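Local coordinates for probable oxidoreductase protein (Rhizobium etli, PDB 4FB5), which probably catalyses an oxidation or reduction with a nicotinamide nucleotide cofactor, as a member of the GFO/IDH/MocA oxidoreductase family, at residues Y152-I163 with V212-L221; V167-V175 with I286-L294. All coordinates share one frame; numbering follows the deposited sequence.

Contact 1: residues Y152-I163 with V212-L221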
loop_
_atom_site.group_PDB
_atom_site.type_symbol
_atom_site.label_atom_id
_atom_site.label_comp_id
_atom_site.label_asym_id
_atom_site.label_seq_id
_atom_site.Cartn_x
_atom_site.Cartn_y
_atom_site.Cartn_z
ATOM N N TYR A 152 -25.447 -10.790 8.517
ATOM C CA TYR A 152 -24.606 -10.410 7.423
ATOM C C TYR A 152 -23.947 -9.104 7.846
ATOM O O TYR A 152 -24.341 -8.040 7.371
ATOM C CB TYR A 152 -25.429 -10.241 6.136
ATOM C CG TYR A 152 -25.823 -11.546 5.502
ATOM C CD1 TYR A 152 -24.866 -12.366 4.921
ATOM C CD2 TYR A 152 -27.164 -11.980 5.486
ATOM C CE1 TYR A 152 -25.225 -13.588 4.337
ATOM C CE2 TYR A 152 -27.526 -13.200 4.927
ATOM C CZ TYR A 152 -26.540 -13.999 4.349
ATOM O OH TYR A 152 -26.841 -15.207 3.756
ATOM N N ASN A 153 -22.942 -9.171 8.716
ATOM C CA ASN A 153 -22.416 -7.946 9.353
ATOM C C ASN A 153 -21.560 -7.023 8.490
ATOM O O ASN A 153 -21.530 -5.836 8.717
ATOM C CB ASN A 153 -21.654 -8.295 10.609
ATOM C CG ASN A 153 -20.821 -9.508 10.425
ATOM O OD1 ASN A 153 -21.159 -10.568 10.951
ATOM N ND2 ASN A 153 -19.776 -9.408 9.607
ATOM N N TYR A 154 -20.858 -7.563 7.507
ATOM C CA TYR A 154 -20.044 -6.727 6.635
ATOM C C TYR A 154 -20.798 -5.487 6.138
ATOM O O TYR A 154 -20.240 -4.381 6.172
ATOM C CB TYR A 154 -19.435 -7.567 5.517
ATOM C CG TYR A 154 -18.509 -8.553 6.136
ATOM C CD1 TYR A 154 -17.390 -8.122 6.851
ATOM C CD2 TYR A 154 -18.741 -9.892 6.063
ATOM C CE1 TYR A 154 -16.542 -8.995 7.437
ATOM C CE2 TYR A 154 -17.889 -10.794 6.674
ATOM C CZ TYR A 154 -16.792 -10.337 7.353
ATOM O OH TYR A 154 -15.932 -11.227 7.961
ATOM N N ILE A 155 -22.057 -5.700 5.726
ATOM C CA ILE A 155 -23.083 -4.665 5.414
ATOM C C ILE A 155 -23.110 -3.462 6.336
ATOM O O ILE A 155 -23.423 -2.374 5.893
ATOM C CB ILE A 155 -24.518 -5.276 5.464
ATOM C CG1 ILE A 155 -24.712 -6.326 4.395
ATOM C CG2 ILE A 155 -25.576 -4.294 5.236
ATOM C CD1 ILE A 155 -23.848 -6.127 3.156
ATOM N N GLN A 156 -22.785 -3.632 7.611
ATOM C CA GLN A 156 -22.968 -2.552 8.566
ATOM C C GLN A 156 -21.780 -1.636 8.747
ATOM O O GLN A 156 -21.883 -0.632 9.461
ATOM C CB GLN A 156 -23.330 -3.100 9.953
ATOM C CG GLN A 156 -24.489 -4.015 10.041
ATOM C CD GLN A 156 -25.777 -3.407 9.590
ATOM O OE1 GLN A 156 -26.675 -4.126 9.137
ATOM N NE2 GLN A 156 -25.898 -2.077 9.707
ATOM N N ASN A 157 -20.644 -1.976 8.153
ATOM C CA ASN A 157 -19.451 -1.111 8.215
ATOM C C ASN A 157 -19.863 0.271 7.789
ATOM O O ASN A 157 -20.545 0.406 6.793
ATOM C CB ASN A 157 -18.389 -1.643 7.256
ATOM C CG ASN A 157 -17.028 -0.931 7.373
ATOM O OD1 ASN A 157 -16.903 0.188 7.876
ATOM N ND2 ASN A 157 -16.002 -1.589 6.851
ATOM N N PRO A 158 -19.479 1.293 8.551
ATOM C CA PRO A 158 -19.691 2.671 8.139
ATOM C C PRO A 158 -19.126 3.007 6.766
ATOM O O PRO A 158 -19.763 3.795 6.006
ATOM C CB PRO A 158 -18.932 3.475 9.194
ATOM C CG PRO A 158 -19.009 2.648 10.420
ATOM C CD PRO A 158 -18.934 1.218 9.929
ATOM N N VAL A 159 -17.963 2.448 6.437
ATOM C CA VAL A 159 -17.348 2.707 5.133
ATOM C C VAL A 159 -18.309 2.227 4.061
ATOM O O VAL A 159 -18.496 2.851 3.035
ATOM C CB VAL A 159 -15.959 1.992 5.022
ATOM C CG1 VAL A 159 -15.526 1.795 3.564
ATOM C CG2 VAL A 159 -14.912 2.743 5.892
HETATM N N MSE A 160 -18.955 1.112 4.347
HETATM C CA MSE A 160 -19.809 0.503 3.414
HETATM C C MSE A 160 -21.098 1.328 3.263
HETATM O O MSE A 160 -21.550 1.517 2.144
HETATM C CB MSE A 160 -20.032 -0.952 3.837
HETATM C CG MSE A 160 -20.697 -1.824 2.811
HETATM SE SE MSE A 160 -19.532 -1.979 1.206
HETATM C CE MSE A 160 -18.141 -3.046 2.134
ATOM N N ARG A 161 -21.693 1.828 4.365
ATOM C CA ARG A 161 -22.847 2.742 4.213
ATOM C C ARG A 161 -22.454 3.986 3.410
ATOM O O ARG A 161 -23.241 4.475 2.595
ATOM C CB ARG A 161 -23.601 3.132 5.511
ATOM C CG ARG A 161 -23.116 2.565 6.835
ATOM C CD ARG A 161 -23.888 1.296 7.248
ATOM N NE ARG A 161 -24.302 1.287 8.661
ATOM C CZ ARG A 161 -25.522 1.663 9.104
ATOM N NH1 ARG A 161 -26.468 2.105 8.269
ATOM N NH2 ARG A 161 -25.811 1.616 10.400
ATOM N N HIS A 162 -21.234 4.467 3.599
ATOM C CA HIS A 162 -20.800 5.552 2.790
ATOM C C HIS A 162 -20.580 5.169 1.356
ATOM O O HIS A 162 -20.748 5.997 0.498
ATOM C CB HIS A 162 -19.568 6.192 3.337
ATOM C CG HIS A 162 -19.364 7.585 2.833
ATOM N ND1 HIS A 162 -20.263 8.604 3.084
ATOM C CD2 HIS A 162 -18.369 8.132 2.097
ATOM C CE1 HIS A 162 -19.828 9.719 2.528
ATOM N NE2 HIS A 162 -18.681 9.461 1.927
ATOM N N ILE A 163 -20.194 3.927 1.070
ATOM C CA ILE A 163 -20.091 3.513 -0.328
ATOM C C ILE A 163 -21.458 3.560 -1.015
ATOM O O ILE A 163 -21.596 4.127 -2.114
ATOM C CB ILE A 163 -19.388 2.165 -0.508
ATOM C CG1 ILE A 163 -17.891 2.395 -0.238
ATOM C CG2 ILE A 163 -19.545 1.674 -1.933
ATOM C CD1 ILE A 163 -17.003 1.171 0.049
ATOM N N VAL A 212 -22.129 -15.769 0.397
ATOM C CA VAL A 212 -23.303 -15.073 0.917
ATOM C C VAL A 212 -22.984 -13.663 1.418
ATOM O O VAL A 212 -23.805 -12.733 1.268
ATOM C CB VAL A 212 -24.080 -15.936 1.966
ATOM C CG1 VAL A 212 -24.640 -17.151 1.295
ATOM C CG2 VAL A 212 -23.182 -16.403 3.105
ATOM N N HIS A 213 -21.793 -13.490 1.988
ATOM C CA HIS A 213 -21.343 -12.164 2.362
ATOM C C HIS A 213 -21.196 -11.228 1.147
ATOM O O HIS A 213 -21.851 -10.167 1.071
ATOM C CB HIS A 213 -20.050 -12.264 3.142
ATOM C CG HIS A 213 -20.223 -12.850 4.495
ATOM N ND1 HIS A 213 -21.047 -12.285 5.448
ATOM C CD2 HIS A 213 -19.674 -13.943 5.068
ATOM C CE1 HIS A 213 -21.015 -13.021 6.543
ATOM N NE2 HIS A 213 -20.187 -14.032 6.339
ATOM N N PRO A 214 -20.318 -11.589 0.199
ATOM C CA PRO A 214 -20.258 -10.715 -0.967
ATOM C C PRO A 214 -21.628 -10.519 -1.624
ATOM O O PRO A 214 -21.939 -9.418 -2.048
ATOM C CB PRO A 214 -19.257 -11.415 -1.899
ATOM C CG PRO A 214 -18.770 -12.640 -1.202
ATOM C CD PRO A 214 -19.186 -12.525 0.244
ATOM N N LEU A 215 -22.467 -11.554 -1.700
ATOM C CA LEU A 215 -23.807 -11.306 -2.247
ATOM C C LEU A 215 -24.592 -10.403 -1.314
ATOM O O LEU A 215 -25.315 -9.509 -1.782
ATOM C CB LEU A 215 -24.621 -12.565 -2.471
ATOM C CG LEU A 215 -24.062 -13.724 -3.251
ATOM C CD1 LEU A 215 -25.167 -14.732 -3.262
ATOM C CD2 LEU A 215 -23.654 -13.334 -4.672
ATOM N N SER A 216 -24.461 -10.599 -0.008
ATOM C CA SER A 216 -25.139 -9.673 0.857
ATOM C C SER A 216 -24.649 -8.280 0.527
ATOM O O SER A 216 -25.448 -7.335 0.521
ATOM C CB SER A 216 -24.984 -10.013 2.335
ATOM O OG SER A 216 -23.737 -9.632 2.874
ATOM N N LEU A 217 -23.360 -8.133 0.178
ATOM C CA LEU A 217 -22.909 -6.786 -0.173
ATOM C C LEU A 217 -23.498 -6.270 -1.487
ATOM O O LEU A 217 -23.958 -5.125 -1.548
ATOM C CB LEU A 217 -21.388 -6.637 -0.144
ATOM C CG LEU A 217 -20.718 -6.752 1.234
ATOM C CD1 LEU A 217 -19.214 -6.913 1.018
ATOM C CD2 LEU A 217 -21.040 -5.568 2.177
ATOM N N LEU A 218 -23.506 -7.112 -2.526
ATOM C CA LEU A 218 -24.093 -6.706 -3.780
ATOM C C LEU A 218 -25.581 -6.358 -3.570
ATOM O O LEU A 218 -26.146 -5.518 -4.311
ATOM C CB LEU A 218 -23.889 -7.766 -4.854
ATOM C CG LEU A 218 -22.412 -8.101 -5.124
ATOM C CD1 LEU A 218 -22.232 -8.996 -6.276
ATOM C CD2 LEU A 218 -21.556 -6.877 -5.341
ATOM N N TRP A 219 -26.183 -6.959 -2.535
ATOM C CA TRP A 219 -27.587 -6.803 -2.319
ATOM C C TRP A 219 -27.783 -5.420 -1.794
ATOM O O TRP A 219 -28.520 -4.620 -2.361
ATOM C CB TRP A 219 -28.130 -7.813 -1.309
ATOM C CG TRP A 219 -29.507 -7.447 -0.927
ATOM C CD1 TRP A 219 -30.632 -7.601 -1.696
ATOM C CD2 TRP A 219 -29.938 -6.761 0.276
ATOM N NE1 TRP A 219 -31.740 -7.086 -1.040
ATOM C CE2 TRP A 219 -31.348 -6.584 0.176
ATOM C CE3 TRP A 219 -29.289 -6.344 1.450
ATOM C CZ2 TRP A 219 -32.113 -5.990 1.200
ATOM C CZ3 TRP A 219 -30.056 -5.755 2.472
ATOM C CH2 TRP A 219 -31.453 -5.573 2.323
ATOM N N TYR A 220 -27.104 -5.146 -0.691
ATOM C CA TYR A 220 -27.111 -3.835 -0.023
ATOM C C TYR A 220 -26.870 -2.674 -0.967
ATOM O O TYR A 220 -27.550 -1.654 -0.893
ATOM C CB TYR A 220 -26.015 -3.830 0.997
ATOM C CG TYR A 220 -26.003 -2.634 1.867
ATOM C CD1 TYR A 220 -27.097 -2.337 2.697
ATOM C CD2 TYR A 220 -24.888 -1.806 1.907
ATOM C CE1 TYR A 220 -27.068 -1.219 3.516
ATOM C CE2 TYR A 220 -24.854 -0.703 2.698
ATOM C CZ TYR A 220 -25.936 -0.410 3.508
ATOM O OH TYR A 220 -25.883 0.705 4.304
ATOM N N LEU A 221 -25.894 -2.846 -1.851
ATOM C CA LEU A 221 -25.479 -1.810 -2.785
ATOM C C LEU A 221 -26.362 -1.707 -4.053
ATOM O O LEU A 221 -26.609 -0.599 -4.557
ATOM C CB LEU A 221 -24.031 -2.069 -3.198
ATOM C CG LEU A 221 -23.002 -1.768 -2.111
ATOM C CD1 LEU A 221 -21.586 -2.211 -2.525
ATOM C CD2 LEU A 221 -23.023 -0.301 -1.806
#
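Tyr154 and Tyr152 both turn an edge toward the imidazole face of His213, building an aromatic cluster. The Tyr154 pair is a T-shaped stack with ring centroids 4.8 Å apart and planes at 84°; its CE2 lies over the centre of the imidazole. For Tyr152 the centroid of the ring is 5.8 Å from that of His213, and at 81° this second edge-to-face pair is more offset. The Tyr152 ring spans from Ser216 back to Val212, with CD1 3.5 Å from Ser216 CB and OH against Val212 CB. Ser216 OG turns back to His213 O at 2.7 Å, in the carbonyl plane on a lone pair; the same oxygen also takes the Leu217 N-H. With an alanine at Tyr152, Val212 and Ser216 would probably lose their aromatic cover and a gap would be likely to open beside His213. One turn beyond Ser216, Tyr220 has its CG anti to the backbone N (chi1 -173°), which lays one ring face under Ile155 CG2; this CH-pi contact is 3.8 Å from CG2 to the Tyr220 ring centroid. Leu217 CD2 meets the bent selenomethionine chain of Met160 at CG, 3.8 Å away. His213 also touches Lys125 and Met182. Through the aromatic cluster and the Ile155-Tyr220 and Met160-Leu217 contacts, the buried layer joins the segment after strand 148-150, the last of the Rossmann sheet, to helix 206-221 of the alpha/beta C-terminal domain.

Contact 2: residues V167-V175 with I286-L294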
loop_
_atom_site.group_PDB
_atom_site.type_symbol
_atom_site.label_atom_id
_atom_site.label_comp_id
_atom_site.label_asym_id
_atom_site.label_seq_id
_atom_site.Cartn_x
_atom_site.Cartn_y
_atom_site.Cartn_z
ATOM N N VAL A 167 -22.553 5.869 -4.273
ATOM C CA VAL A 167 -23.120 5.232 -5.454
ATOM C C VAL A 167 -24.546 5.754 -5.741
ATOM O O VAL A 167 -24.845 6.153 -6.896
ATOM C CB VAL A 167 -23.148 3.703 -5.351
ATOM C CG1 VAL A 167 -23.793 3.143 -6.552
ATOM C CG2 VAL A 167 -21.773 3.193 -5.267
ATOM N N GLY A 168 -25.399 5.767 -4.703
ATOM C CA GLY A 168 -26.768 6.214 -4.841
ATOM C C GLY A 168 -26.831 7.607 -5.441
ATOM O O GLY A 168 -27.694 7.895 -6.273
ATOM N N ASP A 169 -25.900 8.465 -5.043
ATOM C CA ASP A 169 -25.950 9.855 -5.387
ATOM C C ASP A 169 -25.304 10.123 -6.734
ATOM O O ASP A 169 -24.853 11.243 -7.031
ATOM C CB ASP A 169 -25.259 10.678 -4.305
ATOM C CG ASP A 169 -26.039 10.719 -2.997
ATOM O OD1 ASP A 169 -26.982 9.882 -2.832
ATOM O OD2 ASP A 169 -25.686 11.579 -2.132
ATOM N N GLY A 170 -25.244 9.088 -7.555
ATOM C CA GLY A 170 -24.535 9.211 -8.825
ATOM C C GLY A 170 -23.096 9.712 -8.765
ATOM O O GLY A 170 -22.610 10.211 -9.756
ATOM N N VAL A 171 -22.381 9.547 -7.655
ATOM C CA VAL A 171 -21.015 10.079 -7.610
ATOM C C VAL A 171 -20.079 9.422 -8.629
ATOM O O VAL A 171 -19.236 10.102 -9.182
ATOM C CB VAL A 171 -20.364 10.032 -6.195
ATOM C CG1 VAL A 171 -18.880 10.463 -6.272
ATOM C CG2 VAL A 171 -21.161 10.923 -5.200
ATOM N N ILE A 172 -20.216 8.121 -8.879
ATOM C CA ILE A 172 -19.433 7.517 -9.959
ATOM C C ILE A 172 -20.217 7.227 -11.272
ATOM O O ILE A 172 -19.716 6.534 -12.208
ATOM C CB ILE A 172 -18.624 6.292 -9.470
ATOM C CG1 ILE A 172 -19.548 5.239 -8.880
ATOM C CG2 ILE A 172 -17.589 6.724 -8.405
ATOM C CD1 ILE A 172 -18.905 3.902 -8.715
ATOM N N GLY A 173 -21.420 7.809 -11.381
ATOM C CA GLY A 173 -22.207 7.646 -12.610
ATOM C C GLY A 173 -22.964 6.332 -12.533
ATOM O O GLY A 173 -23.328 5.865 -11.434
ATOM N N ARG A 174 -23.218 5.740 -13.692
ATOM C CA ARG A 174 -23.963 4.474 -13.757
ATOM C C ARG A 174 -22.915 3.369 -13.677
ATOM O O ARG A 174 -21.948 3.380 -14.459
ATOM C CB ARG A 174 -24.791 4.357 -15.067
ATOM C CG ARG A 174 -25.368 2.926 -15.392
ATOM C CD ARG A 174 -26.459 2.869 -16.542
ATOM N NE ARG A 174 -27.190 4.144 -16.636
ATOM C CZ ARG A 174 -28.378 4.416 -16.069
ATOM N NH1 ARG A 174 -29.037 3.478 -15.378
ATOM N NH2 ARG A 174 -28.926 5.633 -16.212
ATOM N N VAL A 175 -23.101 2.462 -12.716
ATOM C CA VAL A 175 -22.229 1.323 -12.485
ATOM C C VAL A 175 -22.392 0.362 -13.647
ATOM O O VAL A 175 -23.504 0.023 -13.938
ATOM C CB VAL A 175 -22.577 0.674 -11.141
ATOM C CG1 VAL A 175 -21.830 -0.616 -10.942
ATOM C CG2 VAL A 175 -22.259 1.670 -9.995
ATOM N N ILE A 286 -15.740 -1.434 -7.815
ATOM C CA ILE A 286 -16.954 -0.982 -8.501
ATOM C C ILE A 286 -16.645 -0.003 -9.621
ATOM O O ILE A 286 -15.984 0.967 -9.399
ATOM C CB ILE A 286 -17.866 -0.270 -7.558
ATOM C CG1 ILE A 286 -18.082 -1.099 -6.295
ATOM C CG2 ILE A 286 -19.161 0.042 -8.266
ATOM C CD1 ILE A 286 -18.706 -0.271 -5.160
ATOM N N TYR A 287 -17.131 -0.226 -10.825
ATOM C CA TYR A 287 -16.735 0.661 -11.923
ATOM C C TYR A 287 -17.947 1.291 -12.602
ATOM O O TYR A 287 -18.853 0.565 -13.073
ATOM C CB TYR A 287 -15.852 -0.046 -12.940
ATOM C CG TYR A 287 -14.524 -0.522 -12.403
ATOM C CD1 TYR A 287 -13.456 0.334 -12.262
ATOM C CD2 TYR A 287 -14.326 -1.841 -12.079
ATOM C CE1 TYR A 287 -12.223 -0.126 -11.763
ATOM C CE2 TYR A 287 -13.116 -2.300 -11.576
ATOM C CZ TYR A 287 -12.071 -1.444 -11.423
ATOM O OH TYR A 287 -10.855 -1.913 -10.933
ATOM N N GLY A 288 -17.959 2.626 -12.639
ATOM C CA GLY A 288 -19.010 3.394 -13.258
ATOM C C GLY A 288 -18.550 4.304 -14.380
ATOM O O GLY A 288 -17.393 4.396 -14.700
ATOM N N SER A 289 -19.482 5.001 -14.990
ATOM C CA SER A 289 -19.143 5.844 -16.124
ATOM C C SER A 289 -18.519 7.168 -15.711
ATOM O O SER A 289 -17.992 7.887 -16.568
ATOM C CB SER A 289 -20.370 6.086 -16.970
ATOM O OG SER A 289 -21.361 6.636 -16.167
ATOM N N LYS A 290 -18.561 7.483 -14.410
ATOM C CA LYS A 290 -17.891 8.713 -13.952
ATOM C C LYS A 290 -16.844 8.512 -12.838
ATOM O O LYS A 290 -16.339 9.514 -12.264
ATOM C CB LYS A 290 -18.914 9.768 -13.490
ATOM C CG LYS A 290 -20.102 9.997 -14.453
ATOM C CD LYS A 290 -20.455 11.460 -14.534
ATOM C CE LYS A 290 -21.568 11.848 -13.568
ATOM N NZ LYS A 290 -22.624 12.530 -14.380
ATOM N N GLY A 291 -16.523 7.242 -12.546
ATOM C CA GLY A 291 -15.519 6.936 -11.583
ATOM C C GLY A 291 -15.559 5.552 -11.005
ATOM O O GLY A 291 -16.249 4.686 -11.518
ATOM N N SER A 292 -14.784 5.337 -9.938
ATOM C CA SER A 292 -14.591 3.985 -9.386
ATOM C C SER A 292 -14.447 3.957 -7.871
ATOM O O SER A 292 -14.042 4.943 -7.241
ATOM C CB SER A 292 -13.337 3.365 -10.007
ATOM O OG SER A 292 -13.290 3.594 -11.397
ATOM N N ILE A 293 -14.743 2.806 -7.296
ATOM C CA ILE A 293 -14.492 2.569 -5.868
ATOM C C ILE A 293 -13.780 1.228 -5.606
ATOM O O ILE A 293 -14.151 0.204 -6.198
ATOM C CB ILE A 293 -15.803 2.625 -5.116
ATOM C CG1 ILE A 293 -16.235 4.073 -4.987
ATOM C CG2 ILE A 293 -15.671 1.989 -3.765
ATOM C CD1 ILE A 293 -17.751 4.315 -5.033
ATOM N N LEU A 294 -12.784 1.263 -4.722
ATOM C CA LEU A 294 -12.079 0.096 -4.213
ATOM C C LEU A 294 -12.251 0.007 -2.709
ATOM O O LEU A 294 -12.209 1.040 -2.015
ATOM C CB LEU A 294 -10.599 0.188 -4.537
ATOM C CG LEU A 294 -10.271 0.543 -5.999
ATOM C CD1 LEU A 294 -8.782 0.599 -6.245
ATOM C CD2 LEU A 294 -10.984 -0.353 -7.107
#
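Ile172 has CG1 between its backbone N and carbonyl carbon (chi1 58°), an arrangement that carries CD1 onto the hairpin made by strands 281-288 and 291-296, while Ser289, with chi1 56°, brings OG to Arg174 N. The motif is a loop docked on a beta hairpin: a Schellman motif with Gly170 at C-prime ends helix 158-168, a type I turn from Gly170 to Gly173 follows, and the chain then joins the sheet at Val175. CD1 of Ile172 meets Ile286 CG2 and Ile293 CD1, each at 3.9 Å, crossing both side chains at about a right angle. Val175 CG1 reaches the same Ile286 CG2 at 3.8 Å, and Leu305 of the next strand backs Ile172 and Ile293. Glycines permit the close backbone approach: a beta carbon on Gly173 would collide with Ser289 OG and Lys290 CG, and one on Gly288 with Ile172 O. Ser289 is gripped twice by Arg174, OG accepting from Arg174 N at 3.2 Å and Ser289 N donating to Arg174 O at 3.0 Å. Facing a neighbouring subunit, Tyr287 OH bonds Arg278 NE and Ser292 OG bonds Trp276 O, both of that fourth subunit. At the hairpin turn, Lys290 N donates to Ile172 O at 2.7 Å, approaching from above the carbonyl plane, 53° out of it.

In the fold
From the N terminus the chain first builds the parallel Rossmann sheet, leaving it by strand 148-150. Residues 152-163 then lead into helix 158-168, and contact 1 closes a loop of 48 residues when helix 206-221 returns to them. Contact 2 starts from the end of helix 158-168 and the loop into strand 175-183; its much longer loop, 110 residues, closes at the hairpin 286-294. The segments alternate along the sequence, so the two closures cross rather than nest. Their centres lie 16 Å apart, and Ile163 bridges them, packing on Ile286 and Ile293. Helix 158-168 thus ties helix 206-221 to the mixed sheet of the C-terminal domain.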